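Local coordinates for protein similar to hydroxylamine oxidoreductase (Kuenenia stuttgartiensis, PDB 6H5L) that carries a chain of c-type hemes and probably acts as a reductase within a large multiheme complex of an anammox bacterium, at residues W95-K104 against E117-H128; A397-S406 against F426-V435. One frame throughout, in Å; residues are numbered along the deposited sequence.

Contact 1 (W95-K104 against E117-H128). With HEC (heme c), chain E.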
loop_
_atom_site.group_PDB
_atom_site.type_symbol
_atom_site.label_atom_id
_atom_site.label_comp_id
_atom_site.label_asym_id
_atom_site.label_seq_id
_atom_site.Cartn_x
_atom_site.Cartn_y
_atom_site.Cartn_z
ATOM N N TRP A 95 18.144 -2.888 25.980
ATOM C CA TRP A 95 17.228 -2.424 27.016
ATOM C C TRP A 95 16.183 -1.469 26.451
ATOM O O TRP A 95 15.004 -1.548 26.815
ATOM C CB TRP A 95 18.013 -1.766 28.151
ATOM C CG TRP A 95 17.146 -1.065 29.154
ATOM C CD1 TRP A 95 16.386 -1.643 30.130
ATOM C CD2 TRP A 95 16.956 0.349 29.283
ATOM N NE1 TRP A 95 15.732 -0.677 30.854
ATOM C CE2 TRP A 95 16.065 0.555 30.355
ATOM C CE3 TRP A 95 17.452 1.461 28.595
ATOM C CZ2 TRP A 95 15.658 1.827 30.754
ATOM C CZ3 TRP A 95 17.048 2.722 28.992
ATOM C CH2 TRP A 95 16.160 2.895 30.062
ATOM N N ARG A 96 16.592 -0.567 25.554
ATOM C CA ARG A 96 15.640 0.348 24.933
ATOM C C ARG A 96 14.594 -0.388 24.107
ATOM O O ARG A 96 13.483 0.121 23.928
ATOM C CB ARG A 96 16.382 1.358 24.051
ATOM C CG ARG A 96 17.268 2.327 24.808
ATOM C CD ARG A 96 17.566 3.556 23.966
ATOM N NE ARG A 96 17.093 4.783 24.599
ATOM C CZ ARG A 96 17.862 5.593 25.319
ATOM N NH1 ARG A 96 19.145 5.309 25.496
ATOM N NH2 ARG A 96 17.349 6.688 25.860
ATOM N N SER A 97 14.922 -1.579 23.613
ATOM C CA SER A 97 14.019 -2.361 22.782
ATOM C C SER A 97 13.188 -3.361 23.580
ATOM O O SER A 97 12.324 -4.031 23.002
ATOM C CB SER A 97 14.817 -3.095 21.698
ATOM O OG SER A 97 13.969 -3.744 20.765
ATOM N N SER A 98 13.422 -3.483 24.882
ATOM C CA SER A 98 12.758 -4.490 25.693
ATOM C C SER A 98 11.431 -3.972 26.241
ATOM O O SER A 98 11.130 -2.777 26.205
ATOM C CB SER A 98 13.661 -4.926 26.845
ATOM O OG SER A 98 13.879 -3.856 27.747
ATOM N N GLY A 99 10.629 -4.904 26.761
ATOM C CA GLY A 99 9.397 -4.538 27.431
ATOM C C GLY A 99 9.607 -3.803 28.737
ATOM O O GLY A 99 8.665 -3.200 29.256
ATOM N N HIS A 100 10.823 -3.842 29.282
ATOM C CA HIS A 100 11.103 -3.095 30.502
ATOM C C HIS A 100 11.200 -1.598 30.231
ATOM O O HIS A 100 10.855 -0.788 31.099
ATOM C CB HIS A 100 12.386 -3.619 31.147
ATOM C CG HIS A 100 12.226 -4.960 31.795
ATOM N ND1 HIS A 100 12.892 -6.084 31.359
ATOM C CD2 HIS A 100 11.465 -5.357 32.842
ATOM C CE1 HIS A 100 12.553 -7.115 32.112
ATOM N NE2 HIS A 100 11.689 -6.701 33.022
ATOM N N LYS A 101 11.656 -1.215 29.036
ATOM C CA LYS A 101 11.672 0.192 28.651
ATOM C C LYS A 101 10.289 0.669 28.223
ATOM O O LYS A 101 9.901 1.805 28.516
ATOM C CB LYS A 101 12.684 0.414 27.525
ATOM C CG LYS A 101 12.604 1.774 26.849
ATOM C CD LYS A 101 13.202 2.875 27.712
ATOM C CE LYS A 101 13.233 4.197 26.958
ATOM N NZ LYS A 101 13.928 5.270 27.723
ATOM N N HIS A 102 9.529 -0.188 27.539
ATOM C CA HIS A 102 8.192 0.140 27.049
ATOM C C HIS A 102 7.193 -0.868 27.611
ATOM O O HIS A 102 6.693 -1.736 26.885
ATOM C CB HIS A 102 8.158 0.155 25.522
ATOM C CG HIS A 102 9.201 1.038 24.902
ATOM N ND1 HIS A 102 9.170 2.412 25.003
ATOM C CD2 HIS A 102 10.303 0.740 24.173
ATOM C CE1 HIS A 102 10.207 2.924 24.365
ATOM N NE2 HIS A 102 10.911 1.930 23.852
ATOM N N PRO A 103 6.872 -0.773 28.903
ATOM C CA PRO A 103 5.991 -1.761 29.539
ATOM C C PRO A 103 4.505 -1.501 29.357
ATOM O O PRO A 103 3.696 -2.339 29.770
ATOM C CB PRO A 103 6.383 -1.640 31.020
ATOM C CG PRO A 103 6.729 -0.195 31.170
ATOM C CD PRO A 103 7.331 0.252 29.859
ATOM N N LYS A 104 4.121 -0.381 28.757
ATOM C CA LYS A 104 2.724 -0.044 28.526
ATOM C C LYS A 104 2.500 0.282 27.056
ATOM O O LYS A 104 1.716 1.169 26.705
ATOM C CB LYS A 104 2.287 1.115 29.420
ATOM C CG LYS A 104 2.442 0.822 30.904
ATOM C CD LYS A 104 2.229 2.059 31.757
ATOM C CE LYS A 104 2.387 1.730 33.234
ATOM N NZ LYS A 104 2.304 2.937 34.100
ATOM N N GLU A 117 2.191 -3.343 39.217
ATOM C CA GLU A 117 2.141 -2.080 39.949
ATOM C C GLU A 117 1.375 -2.227 41.259
ATOM O O GLU A 117 1.766 -1.652 42.283
ATOM C CB GLU A 117 1.508 -0.992 39.081
ATOM C CG GLU A 117 2.414 -0.463 37.984
ATOM C CD GLU A 117 1.727 0.568 37.111
ATOM O OE1 GLU A 117 0.496 0.470 36.932
ATOM O OE2 GLU A 117 2.418 1.480 36.609
ATOM N N LYS A 118 0.280 -2.988 41.245
ATOM C CA LYS A 118 -0.474 -3.223 42.472
ATOM C C LYS A 118 0.327 -4.052 43.468
ATOM O O LYS A 118 0.281 -3.795 44.676
ATOM C CB LYS A 118 -1.800 -3.911 42.150
ATOM C CG LYS A 118 -2.895 -2.978 41.661
ATOM C CD LYS A 118 -3.788 -2.531 42.809
ATOM C CE LYS A 118 -4.914 -1.633 42.321
ATOM N NZ LYS A 118 -5.860 -1.291 43.418
ATOM N N ASN A 119 1.069 -5.052 42.980
ATOM C CA ASN A 119 1.795 -5.940 43.881
ATOM C C ASN A 119 2.977 -5.242 44.543
ATOM O O ASN A 119 3.308 -5.549 45.694
ATOM C CB ASN A 119 2.269 -7.183 43.129
ATOM C CG ASN A 119 1.122 -8.057 42.658
ATOM O OD1 ASN A 119 0.002 -7.958 43.160
ATOM N ND2 ASN A 119 1.398 -8.926 41.693
ATOM N N VAL A 120 3.624 -4.305 43.843
ATOM C CA VAL A 120 4.801 -3.626 44.374
ATOM C C VAL A 120 4.481 -2.244 44.925
ATOM O O VAL A 120 5.387 -1.563 45.425
ATOM C CB VAL A 120 5.911 -3.533 43.308
ATOM C CG1 VAL A 120 6.208 -4.910 42.727
ATOM C CG2 VAL A 120 5.526 -2.550 42.208
ATOM N N GLY A 121 3.224 -1.808 44.847
ATOM C CA GLY A 121 2.847 -0.516 45.386
ATOM C C GLY A 121 3.493 0.672 44.712
ATOM O O GLY A 121 3.555 1.751 45.308
ATOM N N ARG A 122 3.975 0.508 43.483
ATOM C CA ARG A 122 4.689 1.558 42.775
ATOM C C ARG A 122 4.123 1.700 41.369
ATOM O O ARG A 122 3.424 0.817 40.868
ATOM C CB ARG A 122 6.193 1.256 42.704
ATOM C CG ARG A 122 7.087 2.476 42.556
ATOM C CD ARG A 122 8.449 2.076 42.017
ATOM N NE ARG A 122 8.939 0.845 42.631
ATOM C CZ ARG A 122 10.067 0.236 42.284
ATOM N NH1 ARG A 122 10.828 0.743 41.324
ATOM N NH2 ARG A 122 10.435 -0.882 42.895
ATOM N N VAL A 123 4.431 2.829 40.735
ATOM C CA VAL A 123 4.100 3.069 39.334
ATOM C C VAL A 123 5.323 2.729 38.494
ATOM O O VAL A 123 6.440 3.156 38.809
ATOM C CB VAL A 123 3.653 4.523 39.106
ATOM C CG1 VAL A 123 3.921 4.953 37.668
ATOM C CG2 VAL A 123 2.178 4.676 39.436
ATOM N N LEU A 124 5.117 1.955 37.431
ATOM C CA LEU A 124 6.202 1.470 36.581
ATOM C C LEU A 124 5.969 1.948 35.150
ATOM O O LEU A 124 5.397 1.229 34.327
ATOM C CB LEU A 124 6.303 -0.053 36.651
ATOM C CG LEU A 124 6.593 -0.629 38.037
ATOM C CD1 LEU A 124 6.562 -2.148 38.006
ATOM C CD2 LEU A 124 7.933 -0.128 38.556
ATOM N N ASP A 125 6.423 3.166 34.854
ATOM C CA ASP A 125 6.442 3.640 33.477
ATOM C C ASP A 125 7.613 3.066 32.696
ATOM O O ASP A 125 7.561 3.026 31.461
ATOM C CB ASP A 125 6.492 5.168 33.443
ATOM C CG ASP A 125 5.206 5.804 33.932
ATOM O OD1 ASP A 125 4.123 5.255 33.637
ATOM O OD2 ASP A 125 5.277 6.850 34.612
ATOM N N GLU A 126 8.664 2.633 33.388
ATOM C CA GLU A 126 9.770 1.913 32.777
ATOM C C GLU A 126 10.513 1.164 33.872
ATOM O O GLU A 126 10.471 1.542 35.045
ATOM C CB GLU A 126 10.726 2.850 32.028
ATOM C CG GLU A 126 11.618 3.688 32.934
ATOM C CD GLU A 126 12.692 4.436 32.166
ATOM O OE1 GLU A 126 13.628 4.957 32.809
ATOM O OE2 GLU A 126 12.602 4.500 30.921
ATOM N N VAL A 127 11.189 0.091 33.475
ATOM C CA VAL A 127 12.075 -0.657 34.360
ATOM C C VAL A 127 13.503 -0.308 33.970
ATOM O O VAL A 127 13.944 -0.613 32.855
ATOM C CB VAL A 127 11.821 -2.169 34.275
ATOM C CG1 VAL A 127 12.735 -2.924 35.228
ATOM C CG2 VAL A 127 10.359 -2.478 34.560
ATOM N N HIS A 128 14.222 0.329 34.886
ATOM C CA HIS A 128 15.498 0.959 34.595
ATOM C C HIS A 128 16.653 0.104 35.104
ATOM O O HIS A 128 16.474 -0.807 35.916
ATOM C CB HIS A 128 15.553 2.349 35.234
ATOM C CG HIS A 128 16.627 3.230 34.680
ATOM N ND1 HIS A 128 17.916 3.226 35.165
ATOM C CD2 HIS A 128 16.601 4.147 33.685
ATOM C CE1 HIS A 128 18.641 4.098 34.488
ATOM N NE2 HIS A 128 17.865 4.673 33.587
HETATM FE FE HEC E . 10.660 -7.962 34.185
HETATM C CHA HEC E . 8.715 -7.564 31.410
HETATM C CHB HEC E . 11.929 -10.878 32.881
HETATM C CHC HEC E . 12.896 -8.172 36.790
HETATM C CHD HEC E . 8.916 -5.554 35.880
HETATM N NA HEC E . 10.390 -9.017 32.447
HETATM C C1A HEC E . 9.498 -8.699 31.442
HETATM C C2A HEC E . 9.537 -9.768 30.457
HETATM C C3A HEC E . 10.428 -10.675 30.872
HETATM C C4A HEC E . 10.979 -10.225 32.130
HETATM C CMA HEC E . 10.804 -11.984 30.143
HETATM C CAA HEC E . 8.722 -9.859 29.147
HETATM C CBA HEC E . 9.077 -8.686 28.236
HETATM C CGA HEC E . 8.759 -9.023 26.802
HETATM O O1A HEC E . 8.423 -10.202 26.523
HETATM O O2A HEC E . 8.847 -8.115 25.936
HETATM N NB HEC E . 12.085 -9.333 34.782
HETATM C C1B HEC E . 12.561 -10.359 33.990
HETATM C C2B HEC E . 13.838 -10.785 34.523
HETATM C C3B HEC E . 14.099 -10.046 35.608
HETATM C C4B HEC E . 13.007 -9.112 35.789
HETATM C CMB HEC E . 14.697 -11.924 33.935
HETATM C CAB HEC E . 15.342 -10.130 36.519
HETATM C CBB HEC E . 16.595 -9.628 35.771
HETATM N NC HEC E . 10.846 -7.071 36.014
HETATM C C1C HEC E . 11.889 -7.237 36.906
HETATM C C2C HEC E . 11.847 -6.141 37.859
HETATM C C3C HEC E . 10.648 -5.556 37.718
HETATM C C4C HEC E . 10.059 -6.038 36.481
HETATM C CMC HEC E . 12.689 -6.120 39.158
HETATM C CAC HEC E . 10.069 -4.400 38.571
HETATM C CBC HEC E . 10.752 -3.063 38.207
HETATM N ND HEC E . 9.073 -6.727 33.709
HETATM C C1D HEC E . 8.484 -5.832 34.599
HETATM C C2D HEC E . 7.334 -5.237 33.959
HETATM C C3D HEC E . 7.269 -5.865 32.560
HETATM C C4D HEC E . 8.389 -6.778 32.496
HETATM C CMD HEC E . 6.375 -4.189 34.560
HETATM C CAD HEC E . 6.226 -5.581 31.456
HETATM C CBD HEC E . 4.962 -6.397 31.713
HETATM C CGD HEC E . 5.271 -7.871 31.661
HETATM O O1D HEC E . 5.387 -8.501 32.743
HETATM O O2D HEC E . 5.404 -8.415 30.534
#

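Contact 2 (A397-S406 against F426-V435)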
loop_
_atom_site.group_PDB
_atom_site.type_symbol
_atom_site.label_atom_id
_atom_site.label_comp_id
_atom_site.label_asym_id
_atom_site.label_seq_id
_atom_site.Cartn_x
_atom_site.Cartn_y
_atom_site.Cartn_z
ATOM N N ALA A 397 43.049 -51.586 43.392
ATOM C CA ALA A 397 42.683 -50.427 44.199
ATOM C C ALA A 397 43.776 -50.034 45.183
ATOM O O ALA A 397 43.812 -48.880 45.625
ATOM C CB ALA A 397 41.378 -50.703 44.950
ATOM N N ALA A 398 44.667 -50.963 45.532
ATOM C CA ALA A 398 45.744 -50.653 46.462
ATOM C C ALA A 398 46.852 -49.834 45.813
ATOM O O ALA A 398 47.473 -49.001 46.482
ATOM C CB ALA A 398 46.319 -51.945 47.047
ATOM N N ASN A 399 47.105 -50.037 44.521
ATOM C CA ASN A 399 48.195 -49.377 43.809
ATOM C C ASN A 399 47.679 -48.323 42.831
ATOM O O ASN A 399 48.202 -48.168 41.724
ATOM C CB ASN A 399 49.062 -50.401 43.082
ATOM C CG ASN A 399 49.792 -51.325 44.036
ATOM O OD1 ASN A 399 49.356 -52.449 44.285
ATOM N ND2 ASN A 399 50.905 -50.851 44.584
ATOM N N ARG A 400 46.644 -47.588 43.230
ATOM C CA ARG A 400 46.131 -46.485 42.432
ATOM C C ARG A 400 45.494 -45.470 43.370
ATOM O O ARG A 400 45.237 -45.754 44.543
ATOM C CB ARG A 400 45.135 -46.968 41.370
ATOM C CG ARG A 400 43.776 -47.392 41.906
ATOM C CD ARG A 400 42.936 -48.002 40.793
ATOM N NE ARG A 400 41.504 -47.923 41.068
ATOM C CZ ARG A 400 40.560 -48.256 40.194
ATOM N NH1 ARG A 400 40.897 -48.692 38.988
ATOM N NH2 ARG A 400 39.279 -48.152 40.523
ATOM N N ASP A 401 45.247 -44.274 42.837
ATOM C CA ASP A 401 44.666 -43.209 43.637
ATOM C C ASP A 401 43.294 -43.627 44.166
ATOM O O ASP A 401 42.579 -44.404 43.525
ATOM C CB ASP A 401 44.535 -41.927 42.817
ATOM C CG ASP A 401 45.801 -41.097 42.823
ATOM O OD1 ASP A 401 46.777 -41.504 43.488
ATOM O OD2 ASP A 401 45.822 -40.038 42.158
ATOM N N PRO A 402 42.904 -43.129 45.338
ATOM C CA PRO A 402 41.577 -43.463 45.872
ATOM C C PRO A 402 40.459 -42.751 45.129
ATOM O O PRO A 402 40.708 -42.031 44.157
ATOM C CB PRO A 402 41.664 -42.998 47.331
ATOM C CG PRO A 402 42.659 -41.889 47.301
ATOM C CD PRO A 402 43.677 -42.283 46.265
ATOM N N TYR A 403 39.225 -42.963 45.576
ATOM C CA TYR A 403 38.093 -42.230 45.029
ATOM C C TYR A 403 38.338 -40.729 45.185
ATOM O O TYR A 403 38.940 -40.302 46.178
ATOM C CB TYR A 403 36.805 -42.647 45.745
ATOM C CG TYR A 403 35.529 -42.098 45.146
ATOM C CD1 TYR A 403 34.909 -42.733 44.077
ATOM C CD2 TYR A 403 34.940 -40.950 45.656
ATOM C CE1 TYR A 403 33.739 -42.236 43.530
ATOM C CE2 TYR A 403 33.771 -40.444 45.116
ATOM C CZ TYR A 403 33.175 -41.091 44.053
ATOM O OH TYR A 403 32.011 -40.593 43.512
ATOM N N PRO A 404 37.911 -39.909 44.223
ATOM C CA PRO A 404 38.239 -38.477 44.274
ATOM C C PRO A 404 37.767 -37.820 45.565
ATOM O O PRO A 404 36.604 -37.938 45.957
ATOM C CB PRO A 404 37.516 -37.904 43.047
ATOM C CG PRO A 404 36.521 -38.951 42.645
ATOM C CD PRO A 404 37.157 -40.251 43.008
ATOM N N LEU A 405 38.704 -37.140 46.233
ATOM C CA LEU A 405 38.429 -36.381 47.456
ATOM C C LEU A 405 37.922 -37.287 48.577
ATOM O O LEU A 405 36.970 -36.956 49.285
ATOM C CB LEU A 405 37.442 -35.243 47.187
ATOM C CG LEU A 405 37.554 -34.011 48.085
ATOM C CD1 LEU A 405 38.702 -33.126 47.637
ATOM C CD2 LEU A 405 36.252 -33.237 48.090
ATOM N N SER A 406 38.575 -38.440 48.750
ATOM C CA SER A 406 38.161 -39.368 49.797
ATOM C C SER A 406 38.403 -38.799 51.189
ATOM O O SER A 406 37.646 -39.100 52.118
ATOM C CB SER A 406 38.888 -40.704 49.636
ATOM O OG SER A 406 38.539 -41.335 48.417
ATOM N N PHE A 426 34.369 -45.700 53.567
ATOM C CA PHE A 426 35.232 -44.555 53.295
ATOM C C PHE A 426 36.115 -44.228 54.492
ATOM O O PHE A 426 37.297 -43.910 54.327
ATOM C CB PHE A 426 34.390 -43.341 52.904
ATOM C CG PHE A 426 34.212 -43.179 51.422
ATOM C CD1 PHE A 426 35.196 -42.573 50.658
ATOM C CD2 PHE A 426 33.063 -43.630 50.793
ATOM C CE1 PHE A 426 35.039 -42.422 49.293
ATOM C CE2 PHE A 426 32.900 -43.480 49.429
ATOM C CZ PHE A 426 33.891 -42.875 48.677
ATOM N N LYS A 427 35.561 -44.291 55.703
ATOM C CA LYS A 427 36.356 -43.984 56.887
ATOM C C LYS A 427 37.389 -45.072 57.157
ATOM O O LYS A 427 38.510 -44.777 57.590
ATOM C CB LYS A 427 35.442 -43.793 58.096
ATOM C CG LYS A 427 36.142 -43.240 59.327
ATOM C CD LYS A 427 35.149 -42.966 60.446
ATOM C CE LYS A 427 35.823 -42.313 61.640
ATOM N NZ LYS A 427 34.842 -42.009 62.719
ATOM N N THR A 428 37.036 -46.333 56.901
ATOM C CA THR A 428 37.939 -47.443 57.190
ATOM C C THR A 428 39.006 -47.597 56.111
ATOM O O THR A 428 40.202 -47.669 56.417
ATOM C CB THR A 428 37.144 -48.743 57.338
ATOM O OG1 THR A 428 36.187 -48.603 58.395
ATOM C CG2 THR A 428 38.072 -49.907 57.652
ATOM N N LEU A 429 38.595 -47.651 54.845
ATOM C CA LEU A 429 39.514 -47.907 53.745
ATOM C C LEU A 429 40.079 -46.636 53.122
ATOM O O LEU A 429 40.945 -46.732 52.245
ATOM C CB LEU A 429 38.822 -48.740 52.655
ATOM C CG LEU A 429 38.555 -50.224 52.928
ATOM C CD1 LEU A 429 37.381 -50.429 53.878
ATOM C CD2 LEU A 429 38.322 -50.968 51.621
ATOM N N GLN A 430 39.616 -45.461 53.551
ATOM C CA GLN A 430 40.078 -44.179 53.012
ATOM C C GLN A 430 39.921 -44.123 51.493
ATOM O O GLN A 430 40.770 -43.590 50.776
ATOM C CB GLN A 430 41.518 -43.889 53.438
ATOM C CG GLN A 430 41.654 -43.560 54.919
ATOM C CD GLN A 430 43.058 -43.138 55.306
ATOM O OE1 GLN A 430 43.962 -43.103 54.472
ATOM N NE2 GLN A 430 43.246 -42.814 56.580
ATOM N N GLY A 431 38.813 -44.679 51.003
ATOM C CA GLY A 431 38.459 -44.555 49.602
ATOM C C GLY A 431 39.280 -45.385 48.644
ATOM O O GLY A 431 39.233 -45.141 47.436
ATOM N N LYS A 432 40.027 -46.368 49.140
ATOM C CA LYS A 432 40.863 -47.206 48.283
ATOM C C LYS A 432 40.076 -48.418 47.775
ATOM O O LYS A 432 40.452 -49.574 47.968
ATOM C CB LYS A 432 42.123 -47.627 49.030
ATOM C CG LYS A 432 43.158 -46.522 49.159
ATOM C CD LYS A 432 44.417 -46.863 48.380
ATOM C CE LYS A 432 45.279 -45.633 48.148
ATOM N NZ LYS A 432 46.487 -45.956 47.339
ATOM N N PHE A 433 38.963 -48.126 47.104
ATOM C CA PHE A 433 38.107 -49.150 46.523
ATOM C C PHE A 433 37.448 -48.587 45.274
ATOM O O PHE A 433 37.291 -47.365 45.159
ATOM C CB PHE A 433 37.037 -49.632 47.515
ATOM C CG PHE A 433 36.314 -48.519 48.223
ATOM C CD1 PHE A 433 35.312 -47.802 47.587
ATOM C CD2 PHE A 433 36.627 -48.201 49.533
ATOM C CE1 PHE A 433 34.647 -46.782 48.242
ATOM C CE2 PHE A 433 35.964 -47.185 50.193
ATOM C CZ PHE A 433 34.973 -46.475 49.547
ATOM N N PRO A 434 37.061 -49.436 44.325
ATOM C CA PRO A 434 36.389 -48.941 43.122
ATOM C C PRO A 434 34.925 -48.620 43.373
ATOM O O PRO A 434 34.253 -49.239 44.201
ATOM C CB PRO A 434 36.527 -50.107 42.130
ATOM C CG PRO A 434 37.530 -51.040 42.737
ATOM C CD PRO A 434 37.386 -50.867 44.211
ATOM N N VAL A 435 34.436 -47.627 42.634
ATOM C CA VAL A 435 33.028 -47.245 42.635
ATOM C C VAL A 435 32.573 -47.248 41.183
ATOM O O VAL A 435 33.048 -46.438 40.379
ATOM C CB VAL A 435 32.795 -45.874 43.282
ATOM C CG1 VAL A 435 31.315 -45.549 43.299
ATOM C CG2 VAL A 435 33.369 -45.846 44.693
#

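Contact 1 (W95-K104 against E117-H128)
Both backbone polar groups of Val127 are bonded to the segment that carries the heme ligand: its O takes the indole N-H of Trp95 and its N-H goes to His100 O. The site is a bis-histidine heme c of a multiheme cytochrome. His100 NE2 lies 2.0 Å from the iron, and His153 supplies the other ligand. Trp95 NE1 donates to Val127 O over 2.7 Å. The oxygen lies in the ring plane, and the N-H...O angle is 162°. With CG anti to the backbone N (chi1 171°), the indole is carried across to that carbonyl. A phenylalanine at Trp95 would remove the indole N-H and would probably leave Val127 O without this donor. Val127 CB packs 3.5 Å from His100 CB, and its CG1 touches the heme at CBC. Lys101 and Glu126 run side by side and form a salt bridge. The CD methylene of Lys101 also lies over one face of the Trp95 ring, toward its rim. The extended chain of Lys104 meets two carboxylates. Lys104 NZ makes a salt bridge to Asp125 OD1, 3.0 Å, from the anti side and well out of the carboxylate plane. Glu117 OE2 also accepts from Leu124 N, which ties the loop to the helix end. A second salt bridge brings Lys104 NZ to Glu117 OE2 from the syn side, 24° out of the carboxylate plane, at 2.9 Å.

Contact 2 (A397-S406 against F426-V435)
A type I' beta turn, Leu429 to Lys432, begins at the last residue of helix 420-429 and docks on the loop that leads into helix 406-412. Gly431 sits here with positive phi, and a CB there would run into Ser406 OG. Gly431 O accepts from Tyr403 N over 2.9 Å, with an N-H...O angle of 163°. Pro402 CB rests 3.2 Å from Gly431 O. At chi1 -172° the Tyr403 ring points away from its own amide nitrogen, laying one side against both Phe426 and Val435. Phe426 turns its edge to the Tyr403 face in an offset edge-to-face pair, with planes at 80°. The closest atoms are Phe426 CZ and Tyr403 CD2, 3.7 Å apart. Val435 CG2 packs against Tyr403 CD1. The Tyr403 OH is hydrogen-bonded to Leu440 O. Phe433 CZ lies over the centre of the Phe426 ring. Arg400 pairs with Glu457 and touches Pro434 CB through NH2. Ala397 CB meets Lys432 O. The Lys432 chain bends at chi2 and brings its ammonium to two backbone carbonyls. The bond to Ala398 O is weak. The other runs from Lys432 NZ to Arg400 O, 3.1 Å, with the nitrogen above the carbonyl plane.

The two contacts follow one another along the chain and neither nest nor cross. From the N terminus, helix 89-97 leads into contact 1. Its loop leaves through helix 107-120 and returns to close at residues 117-128, just before helix 129-133. This ties the turns that follow helices 89-97 and 107-120 together beside a heme. The chain then passes through much of the heme-bearing part and the long helix 356-389. Contact 2 opens in the loop after that helix. Helices 406-412, 415-418 and 420-429 lie in its loop, which closes at residues 426-435. The centres of contact 1 and contact 2 are about 56 Å apart. They lie on opposite sides of the chain's centre.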